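PDB 5BPK: gamma-glutamyltranspeptidase (Ggt) from Helicobacter pylori 26695, which transfers the gamma-glutamyl group of glutathione and related compounds to water or acceptor amino acids, as an N-terminal nucleophile hydrolase. Local coordinates for the interface of chains A and B. Coordinates in Å, arbitrary orientation; residue numbers count along the deposited sequence, not the author numbering. Chains: chain A, Gamma-glutamyltranspeptidase (Ggt); chain B, Gamma-glutamyltranspeptidase (Ggt).

Contact 1: the interface of chains A and B. Residues chain A 305-306; chain B 107, 111, 113, 121-122.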
loop_
_atom_site.group_PDB
_atom_site.type_symbol
_atom_site.label_atom_id
_atom_site.label_comp_id
_atom_site.label_asym_id
_atom_site.label_seq_id
_atom_site.Cartn_x
_atom_site.Cartn_y
_atom_site.Cartn_z
ATOM N N GLY A 305 -21.248 11.471 16.057
ATOM C CA GLY A 305 -20.048 10.820 16.562
ATOM C C GLY A 305 -19.715 9.478 15.943
ATOM O O GLY A 305 -20.425 8.963 15.073
ATOM N N TYR A 306 -18.591 8.932 16.398
ATOM C CA TYR A 306 -18.081 7.647 15.927
ATOM C C TYR A 306 -19.115 6.528 16.041
ATOM O O TYR A 306 -19.756 6.360 17.075
ATOM C CB TYR A 306 -16.804 7.239 16.678
ATOM C CG TYR A 306 -16.382 5.834 16.322
ATOM C CD1 TYR A 306 -15.734 5.567 15.113
ATOM C CD2 TYR A 306 -16.680 4.767 17.157
ATOM C CE1 TYR A 306 -15.388 4.288 14.750
ATOM C CE2 TYR A 306 -16.334 3.483 16.811
ATOM C CZ TYR A 306 -15.688 3.243 15.608
ATOM O OH TYR A 306 -15.354 1.957 15.270
ATOM N N ASN B 107 -11.656 9.668 11.846
ATOM C CA ASN B 107 -11.679 9.475 13.296
ATOM C C ASN B 107 -10.946 10.601 14.030
ATOM O O ASN B 107 -11.386 11.059 15.084
ATOM C CB ASN B 107 -11.094 8.119 13.675
ATOM C CG ASN B 107 -12.022 6.958 13.338
ATOM O OD1 ASN B 107 -13.229 7.145 13.125
ATOM N ND2 ASN B 107 -11.458 5.743 13.288
ATOM N N TYR B 111 -14.067 13.091 14.759
ATOM C CA TYR B 111 -14.427 12.598 16.087
ATOM C C TYR B 111 -13.418 12.926 17.197
ATOM O O TYR B 111 -13.663 12.613 18.360
ATOM C CB TYR B 111 -14.721 11.101 16.013
ATOM C CG TYR B 111 -15.734 10.730 14.942
ATOM C CD1 TYR B 111 -16.913 11.455 14.787
ATOM C CD2 TYR B 111 -15.511 9.652 14.081
ATOM C CE1 TYR B 111 -17.829 11.127 13.811
ATOM C CE2 TYR B 111 -16.429 9.314 13.096
ATOM C CZ TYR B 111 -17.595 10.056 12.970
ATOM O OH TYR B 111 -18.511 9.742 11.997
ATOM N N MET B 113 -10.500 11.752 17.933
ATOM C CA MET B 113 -9.716 10.657 18.485
ATOM C C MET B 113 -8.240 10.991 18.422
ATOM O O MET B 113 -7.800 11.642 17.470
ATOM C CB MET B 113 -9.965 9.372 17.697
ATOM C CG MET B 113 -11.344 8.809 17.898
ATOM S SD MET B 113 -11.475 7.158 17.241
ATOM C CE MET B 113 -13.245 7.010 17.075
ATOM N N ALA B 121 -9.776 1.830 16.372
ATOM C CA ALA B 121 -11.237 1.848 16.191
ATOM C C ALA B 121 -11.679 0.855 15.114
ATOM O O ALA B 121 -11.053 0.779 14.043
ATOM C CB ALA B 121 -11.721 3.243 15.835
ATOM N N PRO B 122 -12.745 0.084 15.396
ATOM C CA PRO B 122 -13.244 -0.848 14.392
ATOM C C PRO B 122 -13.584 -0.172 13.064
ATOM O O PRO B 122 -14.007 0.982 13.051
ATOM C CB PRO B 122 -14.507 -1.409 15.044
ATOM C CG PRO B 122 -14.141 -1.447 16.504
ATOM C CD PRO B 122 -13.390 -0.143 16.708
#
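The loop of chain A at A:Gly305 and A:Tyr306, just ahead of helix 309-329, lies against chain B where helix 96-109 ends, the loop residues B:Tyr111 and B:Met113 follow, and a second loop carries B:Ala121 and B:Pro122 after helix 115-120. In this family the two chains arise by self-cleavage of one precursor, so the seam may resemble the interior of a single protein. A:Tyr306 supplies more than half of the surface hidden in this patch. Its CG stands anti to the backbone N (chi1 172°), which swings the ring away from its own backbone N and carries the hydroxyl to B:Pro122. The methyl CE of B:Met113, at the end of a chain extended beyond CG, lies over one face of that ring at its CG end, 3.4 Å from A:Tyr306 CG; a flexible thioether suits such a spot because its tip can settle against an aromatic surface. B:Asn107 brings its amide oxygen OD1 to A:Tyr306 CD1 at 3.6 Å, the amide and ring planes 75° apart. B:Tyr111 works differently, offering a face to the backbone: A:Tyr306 N sits 3.4 Å above the plane of the B:Tyr111 ring, over its centre, and the adjoining A:Gly305, lacking a side chain, lets the peptide lie close to the ring. At the far end the phenol hydroxyl OH of A:Tyr306 donates to the carbonyl O of B:Pro122 at 2.8 Å, the donor tilted 23° from the carbonyl plane.

Contact 2: the interface of chains A and B. Residues chain A 282-284, 326, 329-332; chain B 61-62, 71.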
loop_
_atom_site.group_PDB
_atom_site.type_symbol
_atom_site.label_atom_id
_atom_site.label_comp_id
_atom_site.label_asym_id
_atom_site.label_seq_id
_atom_site.Cartn_x
_atom_site.Cartn_y
_atom_site.Cartn_z
ATOM N N PRO A 282 -0.547 6.081 -11.070
ATOM C CA PRO A 282 -1.307 4.851 -11.268
ATOM C C PRO A 282 -1.955 4.218 -10.037
ATOM O O PRO A 282 -2.423 3.087 -10.126
ATOM C CB PRO A 282 -0.261 3.912 -11.867
ATOM C CG PRO A 282 0.977 4.320 -11.192
ATOM C CD PRO A 282 0.897 5.812 -11.077
ATOM N N SER A 283 -2.011 4.932 -8.918
ATOM C CA SER A 283 -2.945 4.544 -7.866
ATOM C C SER A 283 -4.303 5.221 -8.063
ATOM O O SER A 283 -4.380 6.344 -8.558
ATOM C CB SER A 283 -2.417 4.865 -6.484
ATOM O OG SER A 283 -3.233 4.227 -5.534
ATOM N N SER A 284 -5.357 4.513 -7.668
ATOM C CA SER A 284 -6.703 5.056 -7.550
ATOM C C SER A 284 -6.939 5.573 -6.129
ATOM O O SER A 284 -7.936 6.249 -5.867
ATOM C CB SER A 284 -7.724 3.948 -7.831
ATOM O OG SER A 284 -7.691 2.955 -6.811
ATOM N N ARG A 326 -14.258 3.663 -9.883
ATOM C CA ARG A 326 -12.940 3.037 -10.028
ATOM C C ARG A 326 -12.894 2.016 -11.160
ATOM O O ARG A 326 -11.928 1.971 -11.929
ATOM C CB ARG A 326 -12.548 2.338 -8.716
ATOM C CG ARG A 326 -11.122 1.800 -8.668
ATOM C CD ARG A 326 -10.945 0.892 -7.450
ATOM N NE ARG A 326 -9.534 0.563 -7.227
ATOM C CZ ARG A 326 -8.834 -0.384 -7.864
ATOM N NH1 ARG A 326 -9.396 -1.164 -8.779
ATOM N NH2 ARG A 326 -7.547 -0.563 -7.576
ATOM N N TYR A 329 -13.102 4.214 -14.711
ATOM C CA TYR A 329 -12.287 5.413 -14.991
ATOM C C TYR A 329 -10.805 5.332 -14.674
ATOM O O TYR A 329 -10.041 6.168 -15.165
ATOM C CB TYR A 329 -12.880 6.628 -14.285
ATOM C CG TYR A 329 -14.298 6.944 -14.694
ATOM C CD1 TYR A 329 -14.609 7.320 -16.006
ATOM C CD2 TYR A 329 -15.322 6.919 -13.763
ATOM C CE1 TYR A 329 -15.920 7.626 -16.369
ATOM C CE2 TYR A 329 -16.618 7.219 -14.114
ATOM C CZ TYR A 329 -16.914 7.568 -15.413
ATOM O OH TYR A 329 -18.223 7.864 -15.737
ATOM N N MET A 330 -10.389 4.354 -13.873
ATOM C CA MET A 330 -9.041 4.380 -13.308
ATOM C C MET A 330 -8.056 3.396 -13.956
ATOM O O MET A 330 -8.366 2.226 -14.203
ATOM C CB MET A 330 -9.118 4.182 -11.790
ATOM C CG MET A 330 -10.059 5.175 -11.104
ATOM S SD MET A 330 -9.646 6.938 -11.249
ATOM C CE MET A 330 -8.055 7.012 -10.433
ATOM N N GLY A 331 -6.865 3.917 -14.233
ATOM C CA GLY A 331 -5.743 3.158 -14.790
ATOM C C GLY A 331 -4.516 4.057 -14.803
ATOM O O GLY A 331 -4.544 5.170 -14.274
ATOM N N ASP A 332 -3.442 3.579 -15.411
ATOM C CA ASP A 332 -2.210 4.365 -15.575
ATOM C C ASP A 332 -2.479 5.514 -16.558
ATOM O O ASP A 332 -2.693 5.282 -17.747
ATOM C CB ASP A 332 -1.108 3.441 -16.101
ATOM C CG ASP A 332 0.244 4.116 -16.236
ATOM O OD1 ASP A 332 0.360 5.353 -16.077
ATOM O OD2 ASP A 332 1.211 3.369 -16.522
ATOM N N ALA B 61 -9.565 0.684 -19.151
ATOM C CA ALA B 61 -8.683 1.644 -18.507
ATOM C C ALA B 61 -7.524 0.940 -17.801
ATOM O O ALA B 61 -6.401 1.431 -17.831
ATOM C CB ALA B 61 -9.467 2.538 -17.546
ATOM N N ASN B 62 -7.800 -0.215 -17.191
ATOM C CA ASN B 62 -6.775 -0.984 -16.466
ATOM C C ASN B 62 -6.395 -2.304 -17.154
ATOM O O ASN B 62 -5.958 -3.271 -16.502
ATOM C CB ASN B 62 -7.233 -1.231 -15.026
ATOM C CG ASN B 62 -6.116 -1.786 -14.140
ATOM O OD1 ASN B 62 -4.932 -1.409 -14.267
ATOM N ND2 ASN B 62 -6.492 -2.685 -13.231
ATOM N N LEU B 71 -3.026 -0.672 -12.090
ATOM C CA LEU B 71 -3.738 0.169 -11.144
ATOM C C LEU B 71 -3.578 -0.342 -9.714
ATOM O O LEU B 71 -3.737 -1.527 -9.456
ATOM C CB LEU B 71 -5.224 0.234 -11.488
ATOM C CG LEU B 71 -6.071 1.188 -10.648
ATOM C CD1 LEU B 71 -5.700 2.625 -10.945
ATOM C CD2 LEU B 71 -7.556 0.938 -10.879
HETATM O O HOH W 1 -3.273 0.630 -15.316
HETATM O O HOH W 2 -6.224 -2.741 -9.021
#
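B:Leu71 pushes its isobutyl group between the 282-284 loop, helix 309-329 and the loop at 330-331 that follows the helix, at a seam joining the two chains of this Ntn-hydrolase. The tightly packed part is centred on its two methyls. With CG anti to the backbone N (chi1 -175°), the side chain extends into chain A and its branches part company. CD2 meets A:Arg326 tip to tip and lies over one face of the guanidinium, offset toward the rim, 3.5 Å from A:Arg326 CZ; it also touches A:Met330 CB at 3.7 Å. CD1 turns to the backbone, 3.4 Å from the carbonyl O of A:Pro282, and reaches A:Ser284 CB and A:Gly331 CA. A branched aliphatic residue suits this place by presenting a methyl to each of two surfaces, while the flat guanidinium packs through its face and keeps its edge for polar partners. Small B:Ala61 lets the two backbones come near, its CB 3.5 Å from the carbonyl O of A:Met330. The other side is looser and wet: polar groups of the two chains meet here through water rather than directly. In the guanidinium plane, A:Arg326 NH2 is bonded to water 2 at 2.9 Å, and that water reaches the carbonyl O of B:Leu71. B:Asn62 OD1 accepts from B:Leu71 N at 3.0 Å, which probably helps hold the leucine backbone in place, and meets water 1, which lies 3.0 Å from A:Asp332 N.

Contact 3: the interface of chains A and B. Residues chain A 316-317, 320, 361, 363-364; chain B 126, 128, 131, 153.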
loop_
_atom_site.group_PDB
_atom_site.type_symbol
_atom_site.label_atom_id
_atom_site.label_comp_id
_atom_site.label_asym_id
_atom_site.label_seq_id
_atom_site.Cartn_x
_atom_site.Cartn_y
_atom_site.Cartn_z
ATOM N N ALA A 316 -20.654 4.846 3.592
ATOM C CA ALA A 316 -20.786 3.618 2.812
ATOM C C ALA A 316 -21.391 3.883 1.432
ATOM O O ALA A 316 -20.996 3.255 0.453
ATOM C CB ALA A 316 -21.613 2.574 3.580
ATOM N N GLU A 317 -22.386 4.771 1.356
ATOM C CA GLU A 317 -22.937 5.126 0.046
ATOM C C GLU A 317 -21.924 5.887 -0.822
ATOM O O GLU A 317 -21.859 5.685 -2.047
ATOM C CB GLU A 317 -24.250 5.889 0.173
ATOM C CG GLU A 317 -25.370 5.060 0.814
ATOM C CD GLU A 317 -25.580 3.729 0.103
ATOM O OE1 GLU A 317 -26.078 3.752 -1.034
ATOM O OE2 GLU A 317 -25.226 2.670 0.672
ATOM N N ARG A 320 -19.574 3.229 -2.116
ATOM C CA ARG A 320 -20.228 2.451 -3.163
ATOM C C ARG A 320 -20.054 3.116 -4.514
ATOM O O ARG A 320 -19.684 2.454 -5.478
ATOM C CB ARG A 320 -21.712 2.305 -2.857
ATOM C CG ARG A 320 -22.441 1.293 -3.709
ATOM C CD ARG A 320 -23.944 1.480 -3.591
ATOM N NE ARG A 320 -24.472 1.310 -2.231
ATOM C CZ ARG A 320 -24.775 0.134 -1.679
ATOM N NH1 ARG A 320 -24.552 -1.007 -2.328
ATOM N NH2 ARG A 320 -25.308 0.089 -0.460
ATOM N N VAL A 361 -30.661 2.390 1.067
ATOM C CA VAL A 361 -29.446 2.335 0.264
ATOM C C VAL A 361 -29.803 2.372 -1.222
ATOM O O VAL A 361 -30.959 2.160 -1.609
ATOM C CB VAL A 361 -28.655 1.044 0.564
ATOM C CG1 VAL A 361 -28.278 0.985 2.035
ATOM C CG2 VAL A 361 -29.451 -0.195 0.175
ATOM N N PRO A 363 -28.904 0.043 -4.134
ATOM C CA PRO A 363 -28.171 -1.190 -4.394
ATOM C C PRO A 363 -27.125 -1.014 -5.494
ATOM O O PRO A 363 -27.307 -0.214 -6.410
ATOM C CB PRO A 363 -29.256 -2.177 -4.839
ATOM C CG PRO A 363 -30.430 -1.379 -5.159
ATOM C CD PRO A 363 -30.341 -0.083 -4.430
ATOM N N SER A 364 -26.049 -1.780 -5.399
ATOM C CA SER A 364 -24.968 -1.707 -6.370
ATOM C C SER A 364 -25.449 -1.969 -7.801
ATOM O O SER A 364 -24.915 -1.390 -8.753
ATOM C CB SER A 364 -23.871 -2.689 -5.991
ATOM O OG SER A 364 -23.273 -2.284 -4.775
ATOM N N MET B 126 -17.223 -0.885 2.268
ATOM C CA MET B 126 -18.116 -1.112 1.140
ATOM C C MET B 126 -17.315 -0.851 -0.131
ATOM O O MET B 126 -16.735 0.213 -0.277
ATOM C CB MET B 126 -19.325 -0.172 1.252
ATOM C CG MET B 126 -20.136 0.065 -0.016
ATOM S SD MET B 126 -20.889 -1.385 -0.750
ATOM C CE MET B 126 -22.227 -1.722 0.419
ATOM N N TRP B 128 -18.751 -1.820 -3.338
ATOM C CA TRP B 128 -19.755 -1.858 -4.415
ATOM C C TRP B 128 -20.004 -3.295 -4.899
ATOM O O TRP B 128 -21.133 -3.787 -4.810
ATOM C CB TRP B 128 -19.383 -0.853 -5.524
ATOM C CG TRP B 128 -20.019 -1.022 -6.876
ATOM C CD1 TRP B 128 -21.310 -0.758 -7.223
ATOM C CD2 TRP B 128 -19.363 -1.460 -8.059
ATOM N NE1 TRP B 128 -21.495 -1.008 -8.569
ATOM C CE2 TRP B 128 -20.314 -1.455 -9.098
ATOM C CE3 TRP B 128 -18.054 -1.870 -8.343
ATOM C CZ2 TRP B 128 -19.996 -1.836 -10.402
ATOM C CZ3 TRP B 128 -17.743 -2.252 -9.638
ATOM C CH2 TRP B 128 -18.709 -2.229 -10.646
ATOM N N ASP B 131 -21.700 -6.524 -3.073
ATOM C CA ASP B 131 -22.624 -5.559 -2.490
ATOM C C ASP B 131 -22.920 -5.997 -1.059
ATOM O O ASP B 131 -23.922 -6.662 -0.765
ATOM C CB ASP B 131 -23.891 -5.424 -3.352
ATOM C CG ASP B 131 -24.834 -4.347 -2.851
ATOM O OD1 ASP B 131 -24.594 -3.772 -1.761
ATOM O OD2 ASP B 131 -25.831 -4.068 -3.548
ATOM N N TYR B 153 -28.555 -2.804 3.945
ATOM C CA TYR B 153 -27.200 -3.366 3.899
ATOM C C TYR B 153 -27.228 -4.865 4.213
ATOM O O TYR B 153 -27.976 -5.311 5.092
ATOM C CB TYR B 153 -26.264 -2.644 4.885
ATOM C CG TYR B 153 -25.942 -1.227 4.479
ATOM C CD1 TYR B 153 -25.123 -0.977 3.378
ATOM C CD2 TYR B 153 -26.448 -0.137 5.180
ATOM C CE1 TYR B 153 -24.830 0.318 2.978
ATOM C CE2 TYR B 153 -26.156 1.184 4.785
ATOM C CZ TYR B 153 -25.336 1.394 3.684
ATOM O OH TYR B 153 -25.023 2.668 3.269
HETATM O O HOH W 3 -26.724 -2.470 0.154
HETATM O O HOH W 4 -23.023 -0.659 -11.189
#
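A:Arg320, on helix 309-329, spreads its guanidinium among B:Asp131, B:Met126 and B:Tyr153 where the two chains of the gamma-glutamyltranspeptidase meet. The chain bends at chi3 (-61°), bringing the flat head beside A:Glu317 one helical turn back, whose carboxylate is gripped side-on by NE and NH2. In the guanidinium plane NH1 forms a salt bridge to B:Asp131 OD1 at 2.8 Å, yet the aspartate is met from above its own plane, the two groups standing 75° apart. NH1 also donates to A:Ser364 OG at 3.0 Å. A planar cation with several N-H groups suits this hub, the flanking carboxylates probably stabilising its charge. B:Met126 supplies softer cover, its SD above one guanidinium face near the rim. The B:Tyr153 ring is near parallel to the guanidinium but displaced from it, its CE1 edge by NH2; its OH donates to A:Glu317 OE2 at 2.6 Å on the anti side, while A:Arg320 NH2 uses the syn lone pair of that oxygen. A:Val361 CG1 sits over the centre of the tyrosine ring. The indole of B:Trp128 stands 84° to the guanidinium. A:Ser364 packs CB at its pyrrole rim near CD1 and donates from OG to the B:Trp128 carbonyl O at 2.6 Å; its backbone N donates to B:Asp131 OD2 at 3.0 Å, also from above the carboxylate plane.

Helix 309-329 of chain A ties the contacts together: contact 3 uses its middle together with the 361-364 segment, contact 2 its end and the residues just after it, and contact 1 the loop before its start. Contacts 1 and 2 lie about 30 Å apart between the centres of their C-alpha atoms, and contact 3 is about 21 Å from each. On chain B, contacts 1 and 3 draw in part on neighbouring stretches, around 121-122 and 126-131, whereas contact 2 uses a separate loop region. Chain B thus meets chain A before, along and at the end of this helix, which probably helps hold the heterodimer together after precursor cleavage.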